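Lovastatin nonaketide synthase, polyketide synthase component (PDB 7CPX) catalyses the stepwise condensation, reduction and methylation of malonyl units, on its carrier domain, into dihydromonacolin L, the precursor of the cholesterol-lowering compound lovastatin. Local coordinates at residues Val634-Val639 with Glu847-His851; Met1687-Met1693 with Tyr1719-Trp1725; Tyr1872-Pro1878 with Thr2127-Arg2133. The protein carries 2 engineered substitutions. All coordinates share one frame; numbering follows the deposited sequence.

Contact 1 of 3, residues Val634-Val639 with Glu847-His851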
loop_
_atom_site.group_PDB
_atom_site.type_symbol
_atom_site.label_atom_id
_atom_site.label_comp_id
_atom_site.label_asym_id
_atom_site.label_seq_id
_atom_site.Cartn_x
_atom_site.Cartn_y
_atom_site.Cartn_z
ATOM N N VAL A 634 -54.521 -39.060 -52.932
ATOM C CA VAL A 634 -53.340 -38.377 -52.411
ATOM C C VAL A 634 -53.754 -37.308 -51.411
ATOM O O VAL A 634 -53.243 -37.244 -50.286
ATOM C CB VAL A 634 -52.520 -37.778 -53.567
ATOM C CG1 VAL A 634 -51.542 -36.738 -53.046
ATOM C CG2 VAL A 634 -51.788 -38.872 -54.324
ATOM N N GLN A 635 -54.704 -36.460 -51.807
ATOM C CA GLN A 635 -55.112 -35.360 -50.943
ATOM C C GLN A 635 -55.848 -35.868 -49.708
ATOM O O GLN A 635 -55.689 -35.313 -48.618
ATOM C CB GLN A 635 -55.972 -34.377 -51.735
ATOM C CG GLN A 635 -55.205 -33.710 -52.869
ATOM C CD GLN A 635 -56.079 -32.842 -53.749
ATOM O OE1 GLN A 635 -56.193 -31.637 -53.532
ATOM N NE2 GLN A 635 -56.694 -33.449 -54.758
ATOM N N ILE A 636 -56.643 -36.930 -49.853
ATOM C CA ILE A 636 -57.344 -37.497 -48.705
ATOM C C ILE A 636 -56.345 -38.038 -47.690
ATOM O O ILE A 636 -56.457 -37.788 -46.484
ATOM C CB ILE A 636 -58.328 -38.588 -49.162
ATOM C CG1 ILE A 636 -59.514 -37.954 -49.894
ATOM C CG2 ILE A 636 -58.806 -39.405 -47.969
ATOM C CD1 ILE A 636 -60.353 -38.943 -50.676
ATOM N N VAL A 637 -55.349 -38.788 -48.164
ATOM C CA VAL A 637 -54.343 -39.336 -47.260
ATOM C C VAL A 637 -53.573 -38.212 -46.584
ATOM O O VAL A 637 -53.321 -38.249 -45.374
ATOM C CB VAL A 637 -53.404 -40.289 -48.022
ATOM C CG1 VAL A 637 -52.200 -40.651 -47.166
ATOM C CG2 VAL A 637 -54.153 -41.541 -48.447
ATOM N N LEU A 638 -53.182 -37.194 -47.354
ATOM C CA LEU A 638 -52.404 -36.102 -46.781
ATOM C C LEU A 638 -53.205 -35.329 -45.738
ATOM O O LEU A 638 -52.681 -34.994 -44.672
ATOM C CB LEU A 638 -51.920 -35.175 -47.894
ATOM C CG LEU A 638 -50.885 -35.818 -48.822
ATOM C CD1 LEU A 638 -50.753 -35.041 -50.118
ATOM C CD2 LEU A 638 -49.535 -35.925 -48.127
ATOM N N VAL A 639 -54.478 -35.042 -46.020
ATOM C CA VAL A 639 -55.286 -34.294 -45.062
ATOM C C VAL A 639 -55.570 -35.143 -43.828
ATOM O O VAL A 639 -55.624 -34.625 -42.707
ATOM C CB VAL A 639 -56.581 -33.786 -45.723
ATOM C CG1 VAL A 639 -57.499 -34.938 -46.073
ATOM C CG2 VAL A 639 -57.290 -32.787 -44.815
ATOM N N GLU A 847 -50.553 -26.480 -49.454
ATOM C CA GLU A 847 -51.013 -27.014 -50.733
ATOM C C GLU A 847 -51.110 -28.527 -50.596
ATOM O O GLU A 847 -50.184 -29.270 -50.924
ATOM C CB GLU A 847 -50.072 -26.614 -51.861
ATOM C CG GLU A 847 -50.492 -27.134 -53.228
ATOM C CD GLU A 847 -49.662 -26.553 -54.355
ATOM O OE1 GLU A 847 -48.916 -25.582 -54.108
ATOM O OE2 GLU A 847 -49.754 -27.067 -55.489
ATOM N N VAL A 848 -52.261 -28.985 -50.108
ATOM C CA VAL A 848 -52.487 -30.414 -49.940
ATOM C C VAL A 848 -52.439 -31.078 -51.306
ATOM O O VAL A 848 -53.199 -30.721 -52.214
ATOM C CB VAL A 848 -53.828 -30.673 -49.243
ATOM C CG1 VAL A 848 -53.991 -32.156 -48.940
ATOM C CG2 VAL A 848 -53.942 -29.846 -47.971
ATOM N N GLY A 849 -51.545 -32.042 -51.459
ATOM C CA GLY A 849 -51.450 -32.809 -52.688
ATOM C C GLY A 849 -50.211 -32.440 -53.492
ATOM O O GLY A 849 -49.100 -32.437 -52.966
ATOM N N CYS A 850 -50.414 -32.110 -54.766
ATOM C CA CYS A 850 -49.327 -32.058 -55.743
ATOM C C CYS A 850 -48.766 -30.638 -55.846
ATOM O O CYS A 850 -49.100 -29.848 -56.731
ATOM C CB CYS A 850 -49.819 -32.573 -57.087
ATOM S SG CYS A 850 -50.837 -34.055 -56.920
ATOM N N HIS A 851 -47.888 -30.327 -54.897
ATOM C CA HIS A 851 -47.088 -29.117 -54.965
ATOM C C HIS A 851 -46.140 -29.210 -56.163
ATOM O O HIS A 851 -45.709 -30.307 -56.532
ATOM C CB HIS A 851 -46.303 -28.959 -53.662
ATOM C CG HIS A 851 -45.694 -27.607 -53.463
ATOM N ND1 HIS A 851 -44.351 -27.361 -53.650
ATOM C CD2 HIS A 851 -46.239 -26.433 -53.063
ATOM C CE1 HIS A 851 -44.097 -26.091 -53.387
ATOM N NE2 HIS A 851 -45.227 -25.505 -53.032
#
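In the malonyl-CoA:ACP transacylase domain, Val634, Gln635, Leu638 and Val639 of helix 624-644 pack on Val848 of strand 844-848, in the parallel sheet, and on Gly849 next to it. The contact is wholly van der Waals. Val848 points at the helix, and with CG1 anti to its backbone N (chi1 -174°) that methyl lies 3.6 Å from the carbonyl O of Gln635 and 3.8 Å from CB of Leu638. Gly849 comes next and lets the helix in close: its CA is 4.8 Å from CA of Gln635, and the missing side chain leaves that space to CG of Gln635. Its phi is 108° and psi -127°, a combination that would press a side chain against the preceding carbonyl O. CD1 of Leu638 lies 3.4 Å from the Gly849 N, while CG1 of Val634 comes to 3.9 Å from CA of Gly849. The side chain of Gln635 also touches Ser657 and Ala661, beside what is probably the nucleophile elbow of the acyltransferase fold. Around the same helix, Val639 meets helix 657-665, Ile636 packs on helix 671-682 and Val637 on helix 582-596; strand 844-848 itself runs between strands 558-563 and 872-875.

Contact 2 of 3, residues Met1687-Met1693 with Tyr1719-Trp1725; sequences MKSTFVM and YASNTVW
Strands 1689-1693 and 1720-1728 are the two parallel strands of a beta-alpha-beta unit, joined through helix 1705-1719, in a sheet consistent with the pseudo-ketoreductase subdomain of reducing polyketide synthases. A beta bulge interrupts the register: Ser1689 pairs with Ala1720 but Thr1690 with Asn1722, which leaves Ser1721 as the extra residue. The carbonyl O of Ser1689 takes up the slack by accepting two bonds in its plane, from Ser1721 N at 2.9 Å and Asn1722 N at 3.1 Å, the second almost straight (179° at the hydrogen). Beyond the bulge the ladder is regular: Phe1691 N donates to Asn1722 O from above the carbonyl plane, Val1724 N to Phe1691 O, and Met1693 N to Val1724 O. On one face, Phe1691 lies alongside Thr1723 and brings CD2 to 3.5 Å from CB of Ala1720. Further along, with CG of Met1693 anti to the carbonyl carbon (chi1 -47°), that atom lies over the five-membered ring of Trp1725, 3.5 Å from its centroid, in a CH-pi contact. CG2 of Thr1723 sits over that same indole. Before the bulge, CG of Met1687 is 3.4 Å from CD1 of Tyr1719. On the other face CG2 of Thr1690 touches CB of Asn1722 at 3.8 Å, and both polar ends, Thr1690 OG1 and Asn1722 ND2, bond to Asp1784. Helix 1775-1784, which carries that aspartate, thus covers the Thr1690 face, Leu1716 of helix 1705-1719 covers the Phe1691 face, and strands 1644-1647 and 1755-1761 flank the pair.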
loop_
_atom_site.group_PDB
_atom_site.type_symbol
_atom_site.label_atom_id
_atom_site.label_comp_id
_atom_site.label_asym_id
_atom_site.label_seq_id
_atom_site.Cartn_x
_atom_site.Cartn_y
_atom_site.Cartn_z
ATOM N N MET A 1687 48.902 -21.482 71.924
ATOM C CA MET A 1687 48.230 -21.521 70.631
ATOM C C MET A 1687 46.988 -20.642 70.575
ATOM O O MET A 1687 46.484 -20.384 69.476
ATOM C CB MET A 1687 47.860 -22.962 70.275
ATOM C CG MET A 1687 49.030 -23.763 69.730
ATOM S SD MET A 1687 48.565 -25.397 69.132
ATOM C CE MET A 1687 50.094 -25.911 68.353
ATOM N N LYS A 1688 46.484 -20.178 71.717
ATOM C CA LYS A 1688 45.426 -19.178 71.764
ATOM C C LYS A 1688 45.995 -17.802 72.092
ATOM O O LYS A 1688 45.346 -16.987 72.750
ATOM C CB LYS A 1688 44.356 -19.571 72.781
ATOM C CG LYS A 1688 43.701 -20.916 72.506
ATOM C CD LYS A 1688 43.009 -20.940 71.150
ATOM C CE LYS A 1688 42.291 -22.255 70.915
ATOM N NZ LYS A 1688 41.651 -22.304 69.572
ATOM N N SER A 1689 47.214 -17.541 71.629
ATOM C CA SER A 1689 47.922 -16.325 71.986
ATOM C C SER A 1689 47.270 -15.096 71.368
ATOM O O SER A 1689 46.688 -15.146 70.282
ATOM C CB SER A 1689 49.374 -16.407 71.524
ATOM O OG SER A 1689 50.061 -15.197 71.792
ATOM N N THR A 1690 47.378 -13.981 72.083
ATOM C CA THR A 1690 47.089 -12.660 71.541
ATOM C C THR A 1690 48.430 -11.968 71.322
ATOM O O THR A 1690 49.147 -11.670 72.282
ATOM C CB THR A 1690 46.194 -11.858 72.481
ATOM O OG1 THR A 1690 44.980 -12.581 72.724
ATOM C CG2 THR A 1690 45.859 -10.508 71.871
ATOM N N PHE A 1691 48.779 -11.738 70.063
ATOM C CA PHE A 1691 50.093 -11.217 69.724
ATOM C C PHE A 1691 50.047 -9.709 69.508
ATOM O O PHE A 1691 49.102 -9.165 68.932
ATOM C CB PHE A 1691 50.637 -11.897 68.469
ATOM C CG PHE A 1691 51.303 -13.216 68.725
ATOM C CD1 PHE A 1691 52.652 -13.279 69.020
ATOM C CD2 PHE A 1691 50.584 -14.395 68.644
ATOM C CE1 PHE A 1691 53.271 -14.493 69.245
ATOM C CE2 PHE A 1691 51.198 -15.612 68.865
ATOM C CZ PHE A 1691 52.542 -15.661 69.168
ATOM N N VAL A 1692 51.089 -9.037 69.988
ATOM C CA VAL A 1692 51.303 -7.614 69.762
ATOM C C VAL A 1692 52.667 -7.488 69.103
ATOM O O VAL A 1692 53.697 -7.706 69.752
ATOM C CB VAL A 1692 51.240 -6.798 71.059
ATOM C CG1 VAL A 1692 51.449 -5.322 70.765
ATOM C CG2 VAL A 1692 49.912 -7.027 71.760
ATOM N N MET A 1693 52.680 -7.139 67.822
ATOM C CA MET A 1693 53.879 -7.223 66.998
ATOM C C MET A 1693 54.417 -5.820 66.751
ATOM O O MET A 1693 53.799 -5.026 66.034
ATOM C CB MET A 1693 53.569 -7.927 65.681
ATOM C CG MET A 1693 52.778 -9.217 65.842
ATOM S SD MET A 1693 53.685 -10.502 66.716
ATOM C CE MET A 1693 54.986 -10.844 65.538
ATOM N N TYR A 1719 50.136 -20.242 66.143
ATOM C CA TYR A 1719 49.981 -20.075 67.582
ATOM C C TYR A 1719 49.087 -18.902 67.961
ATOM O O TYR A 1719 48.844 -18.697 69.155
ATOM C CB TYR A 1719 51.345 -19.885 68.246
ATOM C CG TYR A 1719 52.142 -21.157 68.398
ATOM C CD1 TYR A 1719 51.927 -22.009 69.473
ATOM C CD2 TYR A 1719 53.113 -21.504 67.473
ATOM C CE1 TYR A 1719 52.656 -23.172 69.618
ATOM C CE2 TYR A 1719 53.848 -22.664 67.610
ATOM C CZ TYR A 1719 53.616 -23.494 68.683
ATOM O OH TYR A 1719 54.345 -24.652 68.821
ATOM N N ALA A 1720 48.595 -18.135 66.994
ATOM C CA ALA A 1720 47.861 -16.909 67.273
ATOM C C ALA A 1720 46.369 -17.119 67.059
ATOM O O ALA A 1720 45.952 -17.660 66.029
ATOM C CB ALA A 1720 48.354 -15.766 66.384
ATOM N N SER A 1721 45.576 -16.702 68.043
ATOM C CA SER A 1721 44.139 -16.532 67.877
ATOM C C SER A 1721 43.758 -15.076 67.665
ATOM O O SER A 1721 42.783 -14.792 66.963
ATOM C CB SER A 1721 43.393 -17.074 69.100
ATOM O OG SER A 1721 43.755 -16.364 70.272
ATOM N N ASN A 1722 44.514 -14.157 68.261
ATOM C CA ASN A 1722 44.376 -12.730 68.030
ATOM C C ASN A 1722 45.767 -12.142 67.854
ATOM O O ASN A 1722 46.747 -12.669 68.386
ATOM C CB ASN A 1722 43.654 -12.035 69.190
ATOM C CG ASN A 1722 42.238 -12.535 69.379
ATOM O OD1 ASN A 1722 41.591 -12.976 68.430
ATOM N ND2 ASN A 1722 41.745 -12.465 70.610
ATOM N N THR A 1723 45.857 -11.059 67.088
ATOM C CA THR A 1723 47.148 -10.412 66.910
ATOM C C THR A 1723 46.961 -8.971 66.460
ATOM O O THR A 1723 46.032 -8.648 65.712
ATOM C CB THR A 1723 48.021 -11.153 65.896
ATOM O OG1 THR A 1723 48.154 -12.527 66.279
ATOM C CG2 THR A 1723 49.397 -10.501 65.828
ATOM N N VAL A 1724 47.878 -8.120 66.917
ATOM C CA VAL A 1724 47.942 -6.718 66.529
ATOM C C VAL A 1724 49.367 -6.412 66.096
ATOM O O VAL A 1724 50.317 -6.666 66.845
ATOM C CB VAL A 1724 47.521 -5.786 67.680
ATOM C CG1 VAL A 1724 47.447 -4.346 67.196
ATOM C CG2 VAL A 1724 46.196 -6.232 68.270
ATOM N N TRP A 1725 49.515 -5.867 64.894
ATOM C CA TRP A 1725 50.795 -5.403 64.385
ATOM C C TRP A 1725 50.850 -3.886 64.472
ATOM O O TRP A 1725 49.838 -3.208 64.281
ATOM C CB TRP A 1725 51.005 -5.852 62.938
ATOM C CG TRP A 1725 51.292 -7.313 62.794
ATOM C CD1 TRP A 1725 52.513 -7.895 62.624
ATOM C CD2 TRP A 1725 50.338 -8.380 62.804
ATOM N NE1 TRP A 1725 52.380 -9.257 62.529
ATOM C CE2 TRP A 1725 51.054 -9.581 62.635
ATOM C CE3 TRP A 1725 48.947 -8.435 62.934
ATOM C CZ2 TRP A 1725 50.427 -10.825 62.601
ATOM C CZ3 TRP A 1725 48.326 -9.669 62.891
ATOM C CH2 TRP A 1725 49.065 -10.848 62.729
#

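Contact 3 of 3, residues Tyr1872-Pro1878 with Thr2127-Arg2133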
loop_
_atom_site.group_PDB
_atom_site.type_symbol
_atom_site.label_atom_id
_atom_site.label_comp_id
_atom_site.label_asym_id
_atom_site.label_seq_id
_atom_site.Cartn_x
_atom_site.Cartn_y
_atom_site.Cartn_z
ATOM N N TYR A 1872 38.967 32.722 30.926
ATOM C CA TYR A 1872 37.701 32.544 31.629
ATOM C C TYR A 1872 36.635 33.274 30.823
ATOM O O TYR A 1872 36.543 34.502 30.857
ATOM C CB TYR A 1872 37.798 33.075 33.052
ATOM C CG TYR A 1872 38.925 32.459 33.851
ATOM C CD1 TYR A 1872 40.221 32.941 33.745
ATOM C CD2 TYR A 1872 38.691 31.396 34.711
ATOM C CE1 TYR A 1872 41.253 32.382 34.471
ATOM C CE2 TYR A 1872 39.717 30.831 35.442
ATOM C CZ TYR A 1872 40.997 31.328 35.317
ATOM O OH TYR A 1872 42.025 30.770 36.043
ATOM N N VAL A 1873 35.835 32.513 30.088
ATOM C CA VAL A 1873 34.959 33.077 29.069
ATOM C C VAL A 1873 33.728 33.682 29.726
ATOM O O VAL A 1873 33.039 33.024 30.514
ATOM C CB VAL A 1873 34.565 32.004 28.044
ATOM C CG1 VAL A 1873 33.699 32.603 26.957
ATOM C CG2 VAL A 1873 35.804 31.368 27.443
ATOM N N HIS A 1874 33.450 34.944 29.400
ATOM C CA HIS A 1874 32.201 35.592 29.767
ATOM C C HIS A 1874 31.161 35.447 28.666
ATOM O O HIS A 1874 29.983 35.205 28.950
ATOM C CB HIS A 1874 32.436 37.078 30.048
ATOM C CG HIS A 1874 33.273 37.343 31.259
ATOM N ND1 HIS A 1874 34.410 36.621 31.551
ATOM C CD2 HIS A 1874 33.143 38.256 32.248
ATOM C CE1 HIS A 1874 34.939 37.073 32.674
ATOM N NE2 HIS A 1874 34.189 38.065 33.117
ATOM N N PHE A 1875 31.585 35.591 27.413
ATOM C CA PHE A 1875 30.702 35.477 26.265
ATOM C C PHE A 1875 31.396 34.671 25.178
ATOM O O PHE A 1875 32.622 34.702 25.050
ATOM C CB PHE A 1875 30.303 36.855 25.728
ATOM C CG PHE A 1875 29.660 37.739 26.754
ATOM C CD1 PHE A 1875 28.292 37.704 26.958
ATOM C CD2 PHE A 1875 30.423 38.603 27.518
ATOM C CE1 PHE A 1875 27.697 38.514 27.903
ATOM C CE2 PHE A 1875 29.836 39.416 28.464
ATOM C CZ PHE A 1875 28.470 39.372 28.658
ATOM N N SER A 1876 30.599 33.950 24.394
ATOM C CA SER A 1876 31.159 33.107 23.346
ATOM C C SER A 1876 30.155 32.944 22.215
ATOM O O SER A 1876 28.970 33.240 22.370
ATOM C CB SER A 1876 31.555 31.729 23.884
ATOM O OG SER A 1876 30.415 30.995 24.292
ATOM N N CYS A 1877 30.653 32.479 21.077
ATOM C CA CYS A 1877 29.787 32.144 19.954
ATOM C C CYS A 1877 29.447 30.657 19.994
ATOM O O CYS A 1877 30.358 29.823 20.024
ATOM C CB CYS A 1877 30.459 32.489 18.631
ATOM S SG CYS A 1877 29.465 32.080 17.184
ATOM N N PRO A 1878 28.164 30.284 19.998
ATOM C CA PRO A 1878 27.828 28.854 20.113
ATOM C C PRO A 1878 28.440 27.998 19.021
ATOM O O PRO A 1878 28.848 26.861 19.291
ATOM C CB PRO A 1878 26.295 28.838 20.034
ATOM C CG PRO A 1878 25.854 30.238 20.250
ATOM C CD PRO A 1878 26.967 31.122 19.816
ATOM N N THR A 2127 24.517 34.796 17.343
ATOM C CA THR A 2127 24.057 34.637 18.713
ATOM C C THR A 2127 25.255 34.472 19.636
ATOM O O THR A 2127 26.289 33.923 19.247
ATOM C CB THR A 2127 23.134 33.425 18.840
ATOM O OG1 THR A 2127 21.960 33.632 18.047
ATOM C CG2 THR A 2127 22.737 33.203 20.290
ATOM N N VAL A 2128 25.112 34.957 20.867
ATOM C CA VAL A 2128 26.198 34.940 21.836
ATOM C C VAL A 2128 25.697 34.355 23.149
ATOM O O VAL A 2128 24.703 34.829 23.717
ATOM C CB VAL A 2128 26.795 36.343 22.054
ATOM C CG1 VAL A 2128 25.728 37.324 22.474
ATOM C CG2 VAL A 2128 27.900 36.289 23.091
ATOM N N ILE A 2129 26.395 33.328 23.621
ATOM C CA ILE A 2129 26.171 32.752 24.938
ATOM C C ILE A 2129 26.870 33.609 25.977
ATOM O O ILE A 2129 28.046 33.960 25.826
ATOM C CB ILE A 2129 26.694 31.307 24.991
ATOM C CG1 ILE A 2129 25.950 30.421 23.997
ATOM C CG2 ILE A 2129 26.561 30.762 26.396
ATOM C CD1 ILE A 2129 26.851 29.419 23.323
ATOM N N SER A 2130 26.147 33.939 27.041
ATOM C CA SER A 2130 26.673 34.702 28.168
ATOM C C SER A 2130 26.998 33.714 29.280
ATOM O O SER A 2130 26.105 33.229 29.977
ATOM C CB SER A 2130 25.666 35.750 28.630
ATOM O OG SER A 2130 26.077 36.349 29.846
ATOM N N TRP A 2131 28.279 33.416 29.440
ATOM C CA TRP A 2131 28.706 32.445 30.436
ATOM C C TRP A 2131 28.639 33.058 31.829
ATOM O O TRP A 2131 29.236 34.117 32.055
ATOM C CB TRP A 2131 30.120 31.974 30.141
ATOM C CG TRP A 2131 30.202 31.050 28.977
ATOM C CD1 TRP A 2131 30.560 31.368 27.704
ATOM C CD2 TRP A 2131 29.913 29.649 28.974
ATOM N NE1 TRP A 2131 30.518 30.253 26.906
ATOM C CE2 TRP A 2131 30.122 29.182 27.663
ATOM C CE3 TRP A 2131 29.498 28.743 29.953
ATOM C CZ2 TRP A 2131 29.932 27.851 27.306
ATOM C CZ3 TRP A 2131 29.310 27.422 29.598
ATOM C CH2 TRP A 2131 29.526 26.989 28.286
ATOM N N PRO A 2132 27.940 32.442 32.782
ATOM C CA PRO A 2132 27.924 32.990 34.143
ATOM C C PRO A 2132 29.324 33.017 34.734
ATOM O O PRO A 2132 30.145 32.133 34.478
ATOM C CB PRO A 2132 27.002 32.031 34.902
ATOM C CG PRO A 2132 27.043 30.767 34.124
ATOM C CD PRO A 2132 27.191 31.176 32.694
ATOM N N ARG A 2133 29.592 34.049 35.536
ATOM C CA ARG A 2133 30.911 34.253 36.116
ATOM C C ARG A 2133 30.955 34.080 37.624
ATOM O O ARG A 2133 32.034 33.816 38.164
ATOM C CB ARG A 2133 31.429 35.655 35.766
ATOM C CG ARG A 2133 31.636 35.885 34.277
ATOM C CD ARG A 2133 32.476 34.779 33.661
ATOM N NE ARG A 2133 33.595 34.421 34.522
ATOM C CZ ARG A 2133 34.312 33.312 34.400
ATOM N NH1 ARG A 2133 34.073 32.437 33.438
ATOM N NH2 ARG A 2133 35.287 33.073 35.272
#
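Short strand 2128-2130 pairs antiparallel with strand 1869-1883 in a curled sheet that fits the substrate-binding half of a medium-chain reductase fold, probably the pseudo-enoylreductase region. Among the backbone bonds, Ser1876 and Ile2129 form the hydrogen-bonded pair, N to O both ways at 2.9 Å (Ser1876 N to Ile2129 O, Ile2129 N to Ser1876 O). Phe1875 and Ser2130 make the adjoining non-hydrogen-bonded pair, and Trp2131 N reaches His1874 O. On their other side His1874 and Phe1875 both face Gln1893, a classic bulge in strand 1869-1883, against strand 1887-1898.

Side chains add polar bonds. The indole NE1 of Trp2131 donates to Ser1876 OG at 2.7 Å, with the oxygen 18° out of the ring plane; the same hydroxyl also bonds to Asn1912. Arg2133 NH1 donates to Val1873 O at 3.2 Å from well above the carbonyl plane, and NH2 makes a weak bond to Ser1834.

The apolar contacts run along the strands. Pro1878 CG meets Ile2129 CD1 at 3.3 Å as the two slide past each other, Val1873 CG1 lies 3.5 Å from Trp2131 CD1, and Phe1875 CB is 3.6 Å from Val2128 CG2.

Flat groups close the far end. ND1 of His1874 bonds to Tyr1872 O in the imidazole plane, which fixes the turn of the ring. Over its centre, bent at chi2 (-51°), Arg2133 lays CD 3.4 Å from the His1874 ring centroid.

The three contacts share no helix or strand and lie in separate parts of the chain: contact 1 is about 158 Å from contact 2 and 131 Å from contact 3, centre to centre, on the opposite side of the chain's centre. Contact 1 is fully buried, a helix against a sheet strand, and rests on apolar and van der Waals packing. Contacts 2 and 3 join strand to strand, so backbone hydrogen bonds dominate both, but contact 2 is parallel and local, closed over 25 intervening residues, whereas contact 3 is antiparallel and brings back a strand 248 residues later. Contact 2 is buried except at its Met1687 end; contact 3 has more partly exposed residues and relies more on polar side chains.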